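Local atomic coordinates of peroxiredoxin PRX1, mitochondrial (PDB entry 5YKJ), a protein that reduces hydroperoxides in mitochondria as a 1-Cys peroxiredoxin, its oxidised thiol probably being resolved through the glutathione and thioredoxin systems. Residues K138-F143 and Q164-E169; I160-L165 and V171-N176; E77-D82 and F94-D99. All coordinates share one frame; numbering follows the deposited sequence.

From the N terminus, contact 3 comes first: helix 73-87 packs against strand 96-98, closing a short loop inside a beta-alpha-beta unit at one edge of the five-stranded sheet. Contact 1 opens later, on strand 139-144 at the other edge, and closes on the last turn of helix 153-169. Before it closes, contact 2 has begun on the same helix, and it ends in the loop 171-176, so these two cross and share Q164 and L165. Their centres lie about 8 Å apart, whereas contacts 1 and 3 are centred about 27 Å apart. Together they tie both sheet edges to flanking helices and helix 153-169 to the loop that follows it on the way into the C-terminal region.

Contact 1 of 3, residues K138-F143 and Q164-E169; sequences KIRLIF and QLTDKE
A two-pronged salt bridge on the protein surface joins R140, on edge strand 139-144 of the central sheet, to D167 in the final turn of helix 153-169. The guanidinium meets the carboxylate end-on: NH1 of R140 donates to OD2 of D167 at 2.9 Å, and NH2 of R140 to OD1 of D167, also at 2.9 Å. Both bonds are nearly straight, and the two planes lie only 26° apart. OD2 is approached along its syn lone pair; OD1 is met on the syn side too, but from somewhat out of the carboxylate plane. Bends at chi2 (-71°) and chi3 (-62°) fold the arginine chain so that its outer nitrogens face the helix. NH1 has a second anionic partner in D134, and this paired negative charge probably strengthens the hold on the arginine. A leucine here would probably leave both D167 and D134 without their cationic mate and set the carboxylate of D167 free to turn. T166 stands near the guanidinium edge, its hydroxyl engaged with the carbonyl of L163. W30 of strand 30-36 touches both R140 and D167, while further along strand 139-144 L141 packs on V159 and F143 on V156 of helix 153-169.

Contact 2 of 3, residues I160-L165 and V171-N176; sequences IDALQL and VVTPIN
The C-terminal half of helix 153-169 and the loop that doubles back over it meet here through A162 with T173 and L165 with V171, at the entry to the C-terminal region of the 1-Cys peroxiredoxin. A162 and L165 lie three residues apart on the helix and so present one side to the loop. The pairing runs in reverse order, the later helix residue meeting the earlier loop residue, as expected where a chain turns back beside its own helix. The CA atoms of A162 and T173 are 6.5 Å apart.

T173 sets both of its branches against the small methyl of A162. Its OG1 lies 3.7 Å from A162 CB, and its CG2 follows at 4.1 Å from the same carbon. With chi1 at 61°, OG1 of T173 sits between its own backbone N and carbonyl carbon, while CG2 is turned anti to the carbonyl carbon, so both branches of T173 are turned toward the same methyl. No hydrogen bond joins the two segments, and the contact rests on van der Waals packing.

In the second pair, the side chains of L165 and V171 approach at a slant. V171 CG2 is 4.1 Å from L165 CG and also lies 4.0 Å from the carbonyl O of L165, so one methyl rests on side chain and backbone together. L165 swings CG anti to its own N (chi1 -177°), which carries the branch toward the loop.

W177 touches both A162 and L165, and V183 of strand 183-184 touches both L165 and V171. The loop itself joins that strand through a backbone hydrogen bond between V172 and I184. The arrangement is that of a chain reversing alongside its own helix, here between the thioredoxin-like fold and the C-terminal domain.

Contact 3 of 3, residues E77-D82 and F94-D99; sequences EKWIQD and FPIIGD
I80 and W79 of helix 73-87 pack on I96 of strand 96-98, the helix-on-strand contact of a beta-alpha-beta crossover that also includes strand 63-69. This unit forms one edge of the central sheet in the thioredoxin-like fold, and the contact between its helix and its last strand is buried.

The interactions across the two segments are apolar. I96 points its side chain toward the helix, and its terminal CD1 does most of the touching. With CG1 anti to the carbonyl carbon and chi2 at -173°, the I96 chain is extended, which carries that methyl out from the strand. It comes within 4.2 Å of W79 CE3, on the benzo part of the indole, from an oblique direction. W79 in turn has CG nearly opposite its own N (chi1 -170°), which brings CE3 of the indole, beside I80, to the same methyl. I96 CD1 is therefore shared by an aromatic and an aliphatic neighbour that are consecutive on the helix.

Polar bonds lie around this packing and not within it. The indole NE1 of W79 donates to the hydroxyl of T45, the residue directly after C44, which is seen oxidised to S-hydroxycysteine and is probably the peroxidatic cysteine; the indole also meets the ring of F40. W79 is thereby joined to the segment next to the cysteine while its benzo part packs on the strand. On the strand side, P95 and I97 form backbone hydrogen bonds with G67 of strand 63-69, and I96 with T16.

Between the isoleucines the approach is tip to tip: I96 CD1 lies 3.7 Å from I80 CG1 and 3.8 Å from I80 CD1, while I80 CD1 reaches on to I96 CG1 at 4.1 Å.

Contact 1 of 3, residues K138-F143 and Q164-E169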
ATOM      1  N   LYS A 138      -7.407   4.737  -7.587  1.00  9.70           N
ATOM      2  CA  LYS A 138      -8.244   3.629  -7.255  1.00 12.07           C
ATOM      3  C   LYS A 138      -7.544   2.750  -6.264  1.00 11.35           C
ATOM      4  O   LYS A 138      -6.465   2.493  -6.402  1.00 10.70           O
ATOM      5  CB  LYS A 138      -8.579   2.741  -8.471  1.00 11.14           C
ATOM      6  CG  LYS A 138      -9.242   3.487  -9.573  1.00 14.85           C
ATOM      7  CD  LYS A 138     -10.569   3.935  -9.074  1.00 23.56           C
ATOM      8  CE  LYS A 138     -11.213   4.871 -10.063  1.00 51.63           C
ATOM      9  NZ  LYS A 138     -12.504   4.360 -10.492  1.00 61.25           N
ATOM     10  N   ILE A 139      -8.287   2.278  -5.267  1.00  7.83           N
ATOM     11  CA  ILE A 139      -7.773   1.329  -4.321  1.00  8.85           C
ATOM     12  C   ILE A 139      -7.774  -0.016  -5.057  1.00  8.04           C
ATOM     13  O   ILE A 139      -8.743  -0.457  -5.526  1.00  9.16           O
ATOM     14  CB  ILE A 139      -8.647   1.247  -3.053  1.00  7.64           C
ATOM     15  CG1 ILE A 139      -8.618   2.568  -2.296  1.00  8.06           C
ATOM     16  CG2 ILE A 139      -8.102   0.144  -2.190  1.00  8.29           C
ATOM     17  CD1 ILE A 139      -9.674   2.701  -1.219  1.00 11.59           C
ATOM     18  N   ARG A 140      -6.615  -0.633  -5.131  1.00  8.30           N
ATOM     19  CA  ARG A 140      -6.441  -1.868  -5.853  1.00  6.98           C
ATOM     20  C   ARG A 140      -6.344  -3.148  -5.021  1.00  9.61           C
ATOM     21  O   ARG A 140      -6.629  -4.195  -5.475  1.00  9.41           O
ATOM     22  CB  ARG A 140      -5.245  -1.760  -6.815  1.00  7.18           C
ATOM     23  CG  ARG A 140      -5.331  -0.583  -7.772  1.00  9.00           C
ATOM     24  CD  ARG A 140      -6.396  -0.781  -8.833  1.00 11.04           C
ATOM     25  NE  ARG A 140      -6.107  -1.934  -9.656  1.00 13.33           N
ATOM     26  CZ  ARG A 140      -5.336  -1.877 -10.718  1.00 12.52           C
ATOM     27  NH1 ARG A 140      -4.854  -0.737 -11.117  1.00 11.96           N
ATOM     28  NH2 ARG A 140      -5.073  -2.963 -11.389  1.00 17.36           N
ATOM     29  N   LEU A 141      -5.899  -2.969  -3.807  1.00  8.49           N
ATOM     30  CA  LEU A 141      -5.653  -4.059  -2.904  1.00  6.45           C
ATOM     31  C   LEU A 141      -5.601  -3.523  -1.489  1.00  7.14           C
ATOM     32  O   LEU A 141      -5.106  -2.504  -1.298  1.00  8.63           O
ATOM     33  CB  LEU A 141      -4.293  -4.708  -3.259  1.00  7.81           C
ATOM     34  CG  LEU A 141      -3.831  -6.007  -2.602  1.00  9.48           C
ATOM     35  CD1 LEU A 141      -2.965  -6.864  -3.534  1.00 11.15           C
ATOM     36  CD2 LEU A 141      -3.006  -5.728  -1.357  1.00 10.94           C
ATOM     37  N   ILE A 142      -6.143  -4.306  -0.557  1.00  6.05           N
ATOM     38  CA  ILE A 142      -6.173  -3.964   0.839  1.00  7.57           C
ATOM     39  C   ILE A 142      -5.787  -5.149   1.694  1.00  9.85           C
ATOM     40  O   ILE A 142      -6.110  -6.220   1.385  1.00  9.72           O
ATOM     41  CB  ILE A 142      -7.612  -3.519   1.258  1.00  9.31           C
ATOM     42  CG1 ILE A 142      -8.122  -2.403   0.374  1.00  9.10           C
ATOM     43  CG2 ILE A 142      -7.677  -3.014   2.693  1.00 11.42           C
ATOM     44  CD1 ILE A 142      -9.546  -2.041   0.674  1.00 13.67           C
ATOM     45  N   PHE A 143      -5.064  -4.872   2.755  1.00  7.64           N
ATOM     46  CA  PHE A 143      -4.805  -5.896   3.705  1.00  7.54           C
ATOM     47  C   PHE A 143      -4.693  -5.341   5.113  1.00  6.69           C
ATOM     48  O   PHE A 143      -4.179  -4.287   5.305  1.00  8.63           O
ATOM     49  CB  PHE A 143      -3.674  -6.815   3.291  1.00 17.26           C
ATOM     50  CG  PHE A 143      -2.328  -6.211   3.276  1.00 15.05           C
ATOM     51  CD1 PHE A 143      -1.551  -6.241   4.397  1.00 19.79           C
ATOM     52  CD2 PHE A 143      -1.810  -5.673   2.132  1.00 13.82           C
ATOM     53  CE1 PHE A 143      -0.319  -5.722   4.409  1.00 15.71           C
ATOM     54  CE2 PHE A 143      -0.556  -5.146   2.131  1.00 17.68           C
ATOM     55  CZ  PHE A 143       0.198  -5.186   3.267  1.00 16.89           C
ATOM     56  N   GLN A 164       1.021  -3.919 -11.486  1.00  8.88           N
ATOM     57  CA  GLN A 164       1.571  -3.122 -12.555  1.00  9.32           C
ATOM     58  C   GLN A 164       1.666  -3.918 -13.842  1.00 10.33           C
ATOM     59  O   GLN A 164       1.422  -3.395 -14.864  1.00 12.63           O
ATOM     60  CB  GLN A 164       2.914  -2.500 -12.180  1.00 11.00           C
ATOM     61  CG  GLN A 164       2.782  -1.500 -11.039  1.00 11.63           C
ATOM     62  CD  GLN A 164       4.091  -0.827 -10.657  1.00 12.30           C
ATOM     63  OE1 GLN A 164       5.141  -1.329 -10.881  1.00 13.70           O
ATOM     64  NE2 GLN A 164       3.976   0.297 -10.067  1.00 14.27           N
ATOM     65  N   LEU A 165       2.070  -5.155 -13.713  1.00 11.37           N
ATOM     66  CA  LEU A 165       2.181  -6.021 -14.865  1.00 11.71           C
ATOM     67  C   LEU A 165       0.818  -6.301 -15.508  1.00 13.01           C
ATOM     68  O   LEU A 165       0.672  -6.264 -16.700  1.00 14.67           O
ATOM     69  CB  LEU A 165       2.880  -7.336 -14.520  1.00 12.28           C
ATOM     70  CG  LEU A 165       3.072  -8.243 -15.754  1.00 21.30           C
ATOM     71  CD1 LEU A 165       4.002  -7.590 -16.755  1.00 29.71           C
ATOM     72  CD2 LEU A 165       3.564  -9.577 -15.292  1.00 22.00           C
ATOM     73  N   THR A 166      -0.165  -6.570 -14.675  1.00  9.58           N
ATOM     74  CA  THR A 166      -1.475  -6.802 -15.188  1.00 12.38           C
ATOM     75  C   THR A 166      -2.035  -5.585 -15.941  1.00 15.95           C
ATOM     76  O   THR A 166      -2.649  -5.742 -16.935  1.00 16.24           O
ATOM     77  CB  THR A 166      -2.506  -7.265 -14.116  1.00 16.66           C
ATOM     78  OG1 THR A 166      -2.707  -6.279 -13.150  1.00 31.82           O
ATOM     79  CG2 THR A 166      -2.084  -8.451 -13.491  1.00 18.85           C
ATOM     80  N   ASP A 167      -1.828  -4.391 -15.411  1.00 13.50           N
ATOM     81  CA  ASP A 167      -2.240  -3.186 -16.065  1.00 16.90           C
ATOM     82  C   ASP A 167      -1.479  -2.945 -17.364  1.00 22.08           C
ATOM     83  O   ASP A 167      -2.028  -2.480 -18.304  1.00 20.03           O
ATOM     84  CB  ASP A 167      -2.035  -1.964 -15.181  1.00 13.78           C
ATOM     85  CG  ASP A 167      -3.070  -1.854 -14.064  1.00 18.44           C
ATOM     86  OD1 ASP A 167      -3.912  -2.694 -13.993  1.00 16.62           O
ATOM     87  OD2 ASP A 167      -2.964  -0.931 -13.296  1.00 16.18           O
ATOM     88  N   LYS A 168      -0.206  -3.210 -17.323  1.00 15.15           N
ATOM     89  CA  LYS A 168       0.600  -2.988 -18.497  1.00 15.16           C
ATOM     90  C   LYS A 168       0.384  -3.914 -19.675  1.00 26.07           C
ATOM     91  O   LYS A 168       0.339  -3.485 -20.776  1.00 25.16           O
ATOM     92  CB  LYS A 168       2.056  -3.021 -18.121  1.00 16.40           C
ATOM     93  CG  LYS A 168       2.975  -2.746 -19.264  1.00 20.99           C
ATOM     94  CD  LYS A 168       4.262  -3.464 -18.988  1.00 45.33           C
ATOM     95  CE  LYS A 168       5.354  -2.495 -18.673  1.00 48.90           C
ATOM     96  NZ  LYS A 168       5.293  -1.374 -19.606  1.00 57.50           N
ATOM     97  N   GLU A 169       0.301  -5.196 -19.388  1.00 16.00           N
ATOM     98  CA  GLU A 169       0.179  -6.222 -20.398  1.00 18.01           C
ATOM     99  C   GLU A 169      -1.170  -6.907 -20.575  1.00 16.05           C
ATOM    100  O   GLU A 169      -1.335  -7.629 -21.491  1.00 17.58           O
ATOM    101  CB  GLU A 169       1.258  -7.255 -20.116  1.00 16.37           C
ATOM    102  CG  GLU A 169       2.653  -6.712 -20.282  1.00 21.76           C
ATOM    103  CD  GLU A 169       3.792  -7.708 -20.130  1.00 50.63           C
ATOM    104  OE1 GLU A 169       3.624  -8.924 -20.186  1.00 60.06           O
ATOM    105  OE2 GLU A 169       4.912  -7.247 -19.976  1.00 54.14           O
TER

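Contact 2 of 3, residues I160-L165 and V171-N176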
ATOM      1  N   ILE A 160       2.617  -5.382  -5.933  1.00  9.78           N
ATOM      2  CA  ILE A 160       2.755  -4.190  -6.721  1.00  9.90           C
ATOM      3  C   ILE A 160       3.232  -4.613  -8.131  1.00  9.99           C
ATOM      4  O   ILE A 160       2.752  -4.139  -9.108  1.00 10.50           O
ATOM      5  CB  ILE A 160       3.753  -3.175  -6.110  1.00  8.90           C
ATOM      6  CG1 ILE A 160       3.125  -2.453  -4.931  1.00  8.67           C
ATOM      7  CG2 ILE A 160       4.124  -2.104  -7.134  1.00 11.29           C
ATOM      8  CD1 ILE A 160       4.151  -1.833  -4.012  1.00 15.03           C
ATOM      9  N   ASP A 161       4.179  -5.531  -8.142  1.00 11.05           N
ATOM     10  CA  ASP A 161       4.690  -5.986  -9.420  1.00  8.84           C
ATOM     11  C   ASP A 161       3.599  -6.669 -10.265  1.00 12.89           C
ATOM     12  O   ASP A 161       3.497  -6.464 -11.413  1.00 12.80           O
ATOM     13  CB  ASP A 161       5.885  -6.907  -9.225  1.00 11.42           C
ATOM     14  CG  ASP A 161       7.157  -6.151  -8.837  1.00 17.52           C
ATOM     15  OD1 ASP A 161       7.220  -5.004  -9.049  1.00 13.83           O
ATOM     16  OD2 ASP A 161       8.025  -6.758  -8.333  1.00 15.39           O
ATOM     17  N   ALA A 162       2.806  -7.486  -9.621  1.00 11.12           N
ATOM     18  CA  ALA A 162       1.722  -8.133 -10.281  1.00  8.72           C
ATOM     19  C   ALA A 162       0.691  -7.135 -10.780  1.00 10.34           C
ATOM     20  O   ALA A 162       0.225  -7.255 -11.832  1.00  9.19           O
ATOM     21  CB  ALA A 162       1.071  -9.139  -9.339  1.00  9.71           C
ATOM     22  N   LEU A 163       0.329  -6.158  -9.958  1.00  8.54           N
ATOM     23  CA  LEU A 163      -0.662  -5.192 -10.381  1.00  9.53           C
ATOM     24  C   LEU A 163      -0.220  -4.349 -11.551  1.00  9.70           C
ATOM     25  O   LEU A 163      -0.976  -4.080 -12.425  1.00 11.69           O
ATOM     26  CB  LEU A 163      -1.033  -4.254  -9.226  1.00 10.76           C
ATOM     27  CG  LEU A 163      -1.910  -4.844  -8.122  1.00  7.32           C
ATOM     28  CD1 LEU A 163      -1.780  -3.985  -6.876  1.00  7.08           C
ATOM     29  CD2 LEU A 163      -3.346  -4.903  -8.595  1.00  8.83           C
ATOM     30  N   GLN A 164       1.021  -3.919 -11.486  1.00  8.88           N
ATOM     31  CA  GLN A 164       1.571  -3.122 -12.555  1.00  9.32           C
ATOM     32  C   GLN A 164       1.666  -3.918 -13.842  1.00 10.33           C
ATOM     33  O   GLN A 164       1.422  -3.395 -14.864  1.00 12.63           O
ATOM     34  CB  GLN A 164       2.914  -2.500 -12.180  1.00 11.00           C
ATOM     35  CG  GLN A 164       2.782  -1.500 -11.039  1.00 11.63           C
ATOM     36  CD  GLN A 164       4.091  -0.827 -10.657  1.00 12.30           C
ATOM     37  OE1 GLN A 164       5.141  -1.329 -10.881  1.00 13.70           O
ATOM     38  NE2 GLN A 164       3.976   0.297 -10.067  1.00 14.27           N
ATOM     39  N   LEU A 165       2.070  -5.155 -13.713  1.00 11.37           N
ATOM     40  CA  LEU A 165       2.181  -6.021 -14.865  1.00 11.71           C
ATOM     41  C   LEU A 165       0.818  -6.301 -15.508  1.00 13.01           C
ATOM     42  O   LEU A 165       0.672  -6.264 -16.700  1.00 14.67           O
ATOM     43  CB  LEU A 165       2.880  -7.336 -14.520  1.00 12.28           C
ATOM     44  CG  LEU A 165       3.072  -8.243 -15.754  1.00 21.30           C
ATOM     45  CD1 LEU A 165       4.002  -7.590 -16.755  1.00 29.71           C
ATOM     46  CD2 LEU A 165       3.564  -9.577 -15.292  1.00 22.00           C
ATOM     47  N   VAL A 171      -2.732  -9.065 -18.466  1.00 14.75           N
ATOM     48  CA  VAL A 171      -2.581 -10.427 -18.033  1.00 11.38           C
ATOM     49  C   VAL A 171      -2.997 -10.495 -16.561  1.00 17.77           C
ATOM     50  O   VAL A 171      -3.261  -9.512 -15.984  1.00 15.90           O
ATOM     51  CB  VAL A 171      -1.167 -10.959 -18.168  1.00 15.29           C
ATOM     52  CG1 VAL A 171      -0.765 -10.972 -19.619  1.00 13.84           C
ATOM     53  CG2 VAL A 171      -0.163 -10.142 -17.373  1.00 13.47           C
ATOM     54  N   VAL A 172      -3.076 -11.705 -16.069  1.00 12.12           N
ATOM     55  CA  VAL A 172      -3.432 -11.987 -14.681  1.00 12.59           C
ATOM     56  C   VAL A 172      -2.390 -12.931 -14.088  1.00 17.27           C
ATOM     57  O   VAL A 172      -1.762 -13.634 -14.799  1.00 11.91           O
ATOM     58  CB  VAL A 172      -4.887 -12.466 -14.413  1.00 13.30           C
ATOM     59  CG1 VAL A 172      -5.922 -11.432 -14.721  1.00 22.86           C
ATOM     60  CG2 VAL A 172      -5.180 -13.876 -14.869  1.00 11.33           C
ATOM     61  N   THR A 173      -2.213 -12.906 -12.768  1.00  8.73           N
ATOM     62  CA  THR A 173      -1.181 -13.687 -12.160  1.00  8.55           C
ATOM     63  C   THR A 173      -1.725 -14.757 -11.220  1.00 12.51           C
ATOM     64  O   THR A 173      -2.604 -14.596 -10.526  1.00 10.06           O
ATOM     65  CB  THR A 173      -0.138 -12.828 -11.392  1.00  8.78           C
ATOM     66  OG1 THR A 173      -0.781 -12.126 -10.363  1.00 10.09           O
ATOM     67  CG2 THR A 173       0.632 -11.892 -12.287  1.00 13.37           C
ATOM     68  N   PRO A 174      -1.103 -15.943 -11.327  1.00  9.62           N
ATOM     69  CA  PRO A 174      -1.549 -17.070 -10.529  1.00 11.16           C
ATOM     70  C   PRO A 174      -1.039 -17.009  -9.103  1.00 10.09           C
ATOM     71  O   PRO A 174      -0.236 -16.232  -8.778  1.00  8.37           O
ATOM     72  CB  PRO A 174      -0.914 -18.265 -11.193  1.00 13.00           C
ATOM     73  CG  PRO A 174       0.350 -17.738 -11.724  1.00 10.84           C
ATOM     74  CD  PRO A 174       0.017 -16.355 -12.204  1.00 11.39           C
ATOM     75  N   ILE A 175      -1.540 -17.929  -8.322  1.00  9.84           N
ATOM     76  CA  ILE A 175      -1.109 -18.039  -6.973  1.00 10.60           C
ATOM     77  C   ILE A 175       0.420 -18.176  -6.946  1.00 11.13           C
ATOM     78  O   ILE A 175       0.999 -18.823  -7.733  1.00 12.42           O
ATOM     79  CB  ILE A 175      -1.729 -19.306  -6.329  1.00  8.87           C
ATOM     80  CG1 ILE A 175      -1.461 -19.400  -4.841  1.00 11.59           C
ATOM     81  CG2 ILE A 175      -1.168 -20.548  -7.001  1.00 15.27           C
ATOM     82  CD1 ILE A 175      -2.486 -18.643  -4.032  1.00  9.33           C
ATOM     83  N   ASN A 176       1.013 -17.481  -6.000  1.00  9.03           N
ATOM     84  CA  ASN A 176       2.417 -17.540  -5.735  1.00  8.09           C
ATOM     85  C   ASN A 176       3.330 -17.039  -6.843  1.00 10.37           C
ATOM     86  O   ASN A 176       4.463 -17.331  -6.826  1.00 13.24           O
ATOM     87  CB  ASN A 176       2.726 -18.970  -5.402  1.00 12.00           C
ATOM     88  CG  ASN A 176       2.163 -19.410  -4.069  1.00 14.37           C
ATOM     89  OD1 ASN A 176       1.850 -18.628  -3.236  1.00 13.49           O
ATOM     90  ND2 ASN A 176       2.010 -20.701  -3.924  1.00 13.52           N
TER

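Contact 3 of 3, residues E77-D82 and F94-D99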
ATOM      1  N   GLU A  77       7.540  13.061  14.639  1.00 13.61           N
ATOM      2  CA  GLU A  77       8.904  13.474  14.421  1.00 12.18           C
ATOM      3  C   GLU A  77       9.888  12.776  15.361  1.00 14.77           C
ATOM      4  O   GLU A  77      10.902  12.328  14.916  1.00 15.40           O
ATOM      5  CB  GLU A  77       9.006  14.990  14.527  1.00 19.76           C
ATOM      6  CG  GLU A  77       8.575  15.688  13.249  1.00 25.29           C
ATOM      7  CD  GLU A  77       8.320  17.177  13.385  1.00 39.57           C
ATOM      8  OE1 GLU A  77       8.243  17.681  14.467  1.00 37.31           O
ATOM      9  OE2 GLU A  77       8.096  17.806  12.366  1.00 46.79           O
ATOM     10  N   LYS A  78       9.534  12.673  16.631  1.00 11.89           N
ATOM     11  CA  LYS A  78      10.350  11.971  17.591  1.00 12.94           C
ATOM     12  C   LYS A  78      10.445  10.480  17.250  1.00 12.05           C
ATOM     13  O   LYS A  78      11.457   9.890  17.360  1.00 11.98           O
ATOM     14  CB  LYS A  78       9.791  12.091  19.009  1.00 20.86           C
ATOM     15  CG  LYS A  78       9.692  13.488  19.558  1.00 40.60           C
ATOM     16  CD  LYS A  78       8.935  13.546  20.906  1.00 40.16           C
ATOM     17  CE  LYS A  78       7.522  12.911  20.921  1.00 49.86           C
ATOM     18  NZ  LYS A  78       6.392  13.614  21.651  1.00 52.29           N
ATOM     19  N   TRP A  79       9.318   9.909  16.822  1.00 11.60           N
ATOM     20  CA  TRP A  79       9.272   8.508  16.441  1.00 12.94           C
ATOM     21  C   TRP A  79      10.210   8.268  15.252  1.00 10.39           C
ATOM     22  O   TRP A  79      10.916   7.343  15.238  1.00 10.52           O
ATOM     23  CB  TRP A  79       7.825   8.124  16.098  1.00 10.00           C
ATOM     24  CG  TRP A  79       7.555   6.658  15.901  1.00  9.77           C
ATOM     25  CD1 TRP A  79       8.200   5.646  16.484  1.00 10.19           C
ATOM     26  CD2 TRP A  79       6.561   6.073  15.080  1.00  9.26           C
ATOM     27  NE1 TRP A  79       7.704   4.464  16.070  1.00 11.86           N
ATOM     28  CE2 TRP A  79       6.706   4.707  15.188  1.00 10.58           C
ATOM     29  CE3 TRP A  79       5.617   6.575  14.222  1.00 11.14           C
ATOM     30  CZ2 TRP A  79       5.903   3.824  14.511  1.00 14.03           C
ATOM     31  CZ3 TRP A  79       4.811   5.697  13.553  1.00 10.55           C
ATOM     32  CH2 TRP A  79       4.966   4.339  13.701  1.00 13.86           C
ATOM     33  N   ILE A  80      10.189   9.178  14.293  1.00 10.22           N
ATOM     34  CA  ILE A  80      11.081   9.017  13.144  1.00 11.42           C
ATOM     35  C   ILE A  80      12.560   9.021  13.549  1.00 13.65           C
ATOM     36  O   ILE A  80      13.306   8.399  12.934  1.00 11.03           O
ATOM     37  CB  ILE A  80      10.771  10.035  12.034  1.00 11.42           C
ATOM     38  CG1 ILE A  80       9.586   9.551  11.214  1.00 14.25           C
ATOM     39  CG2 ILE A  80      11.932  10.302  11.094  1.00 12.99           C
ATOM     40  CD1 ILE A  80       9.205  10.604  10.229  1.00 45.66           C
ATOM     41  N   GLN A  81      12.898   9.780  14.570  1.00 13.00           N
ATOM     42  CA  GLN A  81      14.266   9.788  15.041  1.00 12.61           C
ATOM     43  C   GLN A  81      14.638   8.404  15.561  1.00 12.83           C
ATOM     44  O   GLN A  81      15.700   7.945  15.305  1.00 13.09           O
ATOM     45  CB  GLN A  81      14.519  10.908  16.066  1.00 16.03           C
ATOM     46  CG  GLN A  81      14.303  12.298  15.528  1.00 18.93           C
ATOM     47  CD  GLN A  81      14.434  13.403  16.547  1.00 35.46           C
ATOM     48  OE1 GLN A  81      15.172  13.315  17.442  1.00 30.07           O
ATOM     49  NE2 GLN A  81      13.679  14.434  16.382  1.00 56.12           N
ATOM     50  N   ASP A  82      13.745   7.768  16.285  1.00 12.01           N
ATOM     51  CA  ASP A  82      14.018   6.435  16.770  1.00 12.72           C
ATOM     52  C   ASP A  82      14.136   5.445  15.596  1.00 19.04           C
ATOM     53  O   ASP A  82      14.988   4.640  15.561  1.00 14.46           O
ATOM     54  CB  ASP A  82      12.881   5.983  17.681  1.00 20.09           C
ATOM     55  CG  ASP A  82      13.033   6.424  19.113  1.00 24.24           C
ATOM     56  OD1 ASP A  82      13.930   7.168  19.395  1.00 18.48           O
ATOM     57  OD2 ASP A  82      12.240   5.931  19.883  1.00 15.46           O
ATOM     58  N   PHE A  94       9.511   9.502   3.391  1.00 14.44           N
ATOM     59  CA  PHE A  94       8.107   9.614   3.161  1.00 14.46           C
ATOM     60  C   PHE A  94       7.484  10.199   4.408  1.00 13.36           C
ATOM     61  O   PHE A  94       8.000  10.189   5.435  1.00 11.17           O
ATOM     62  CB  PHE A  94       7.494   8.245   2.814  1.00 13.92           C
ATOM     63  CG  PHE A  94       7.877   7.146   3.757  1.00 14.44           C
ATOM     64  CD1 PHE A  94       7.264   7.043   4.969  1.00 13.08           C
ATOM     65  CD2 PHE A  94       8.815   6.203   3.430  1.00 15.16           C
ATOM     66  CE1 PHE A  94       7.611   6.055   5.846  1.00 10.87           C
ATOM     67  CE2 PHE A  94       9.120   5.184   4.290  1.00 12.99           C
ATOM     68  CZ  PHE A  94       8.542   5.126   5.508  1.00 11.89           C
ATOM     69  N   PRO A  95       6.299  10.746   4.184  1.00 12.22           N
ATOM     70  CA  PRO A  95       5.576  11.336   5.283  1.00 14.00           C
ATOM     71  C   PRO A  95       4.846  10.350   6.173  1.00  9.45           C
ATOM     72  O   PRO A  95       4.524   9.303   5.755  1.00  9.37           O
ATOM     73  CB  PRO A  95       4.483  12.170   4.607  1.00 13.35           C
ATOM     74  CG  PRO A  95       4.635  12.004   3.157  1.00 18.11           C
ATOM     75  CD  PRO A  95       5.531  10.866   2.934  1.00 12.19           C
ATOM     76  N   ILE A  96       4.616  10.791   7.384  1.00  9.74           N
ATOM     77  CA  ILE A  96       3.769  10.104   8.305  1.00  9.11           C
ATOM     78  C   ILE A  96       2.696  11.151   8.669  1.00  9.67           C
ATOM     79  O   ILE A  96       3.017  12.195   9.088  1.00 10.55           O
ATOM     80  CB  ILE A  96       4.452   9.587   9.577  1.00  8.87           C
ATOM     81  CG1 ILE A  96       5.676   8.751   9.201  1.00 12.16           C
ATOM     82  CG2 ILE A  96       3.481   8.729  10.360  1.00 11.71           C
ATOM     83  CD1 ILE A  96       6.326   8.070  10.351  1.00 32.37           C
ATOM     84  N   ILE A  97       1.431  10.796   8.451  1.00  8.33           N
ATOM     85  CA  ILE A  97       0.331  11.674   8.717  1.00  9.99           C
ATOM     86  C   ILE A  97      -0.007  11.772  10.214  1.00  8.59           C
ATOM     87  O   ILE A  97      -0.154  10.813  10.854  1.00  9.28           O
ATOM     88  CB  ILE A  97      -0.932  11.166   7.968  1.00 10.68           C
ATOM     89  CG1 ILE A  97      -0.722  11.158   6.445  1.00  9.97           C
ATOM     90  CG2 ILE A  97      -2.181  11.926   8.397  1.00  8.94           C
ATOM     91  CD1 ILE A  97      -1.606  10.155   5.713  1.00  9.44           C
ATOM     92  N   GLY A  98      -0.126  12.995  10.704  1.00 10.60           N
ATOM     93  CA  GLY A  98      -0.503  13.194  12.078  1.00  9.02           C
ATOM     94  C   GLY A  98      -2.014  13.240  12.205  1.00 15.43           C
ATOM     95  O   GLY A  98      -2.621  14.232  12.078  1.00 26.75           O
ATOM     96  N   ASP A  99      -2.601  12.104  12.435  1.00 16.00           N
ATOM     97  CA  ASP A  99      -4.028  11.956  12.540  1.00 13.72           C
ATOM     98  C   ASP A  99      -4.468  11.923  13.993  1.00 12.32           C
ATOM     99  O   ASP A  99      -5.026  11.011  14.468  1.00 10.61           O
ATOM    100  CB  ASP A  99      -4.420  10.671  11.816  1.00 11.84           C
ATOM    101  CG  ASP A  99      -5.890  10.624  11.440  1.00 12.59           C
ATOM    102  OD1 ASP A  99      -6.436  11.643  11.238  1.00 12.34           O
ATOM    103  OD2 ASP A  99      -6.406   9.540  11.346  1.00 11.86           O
TER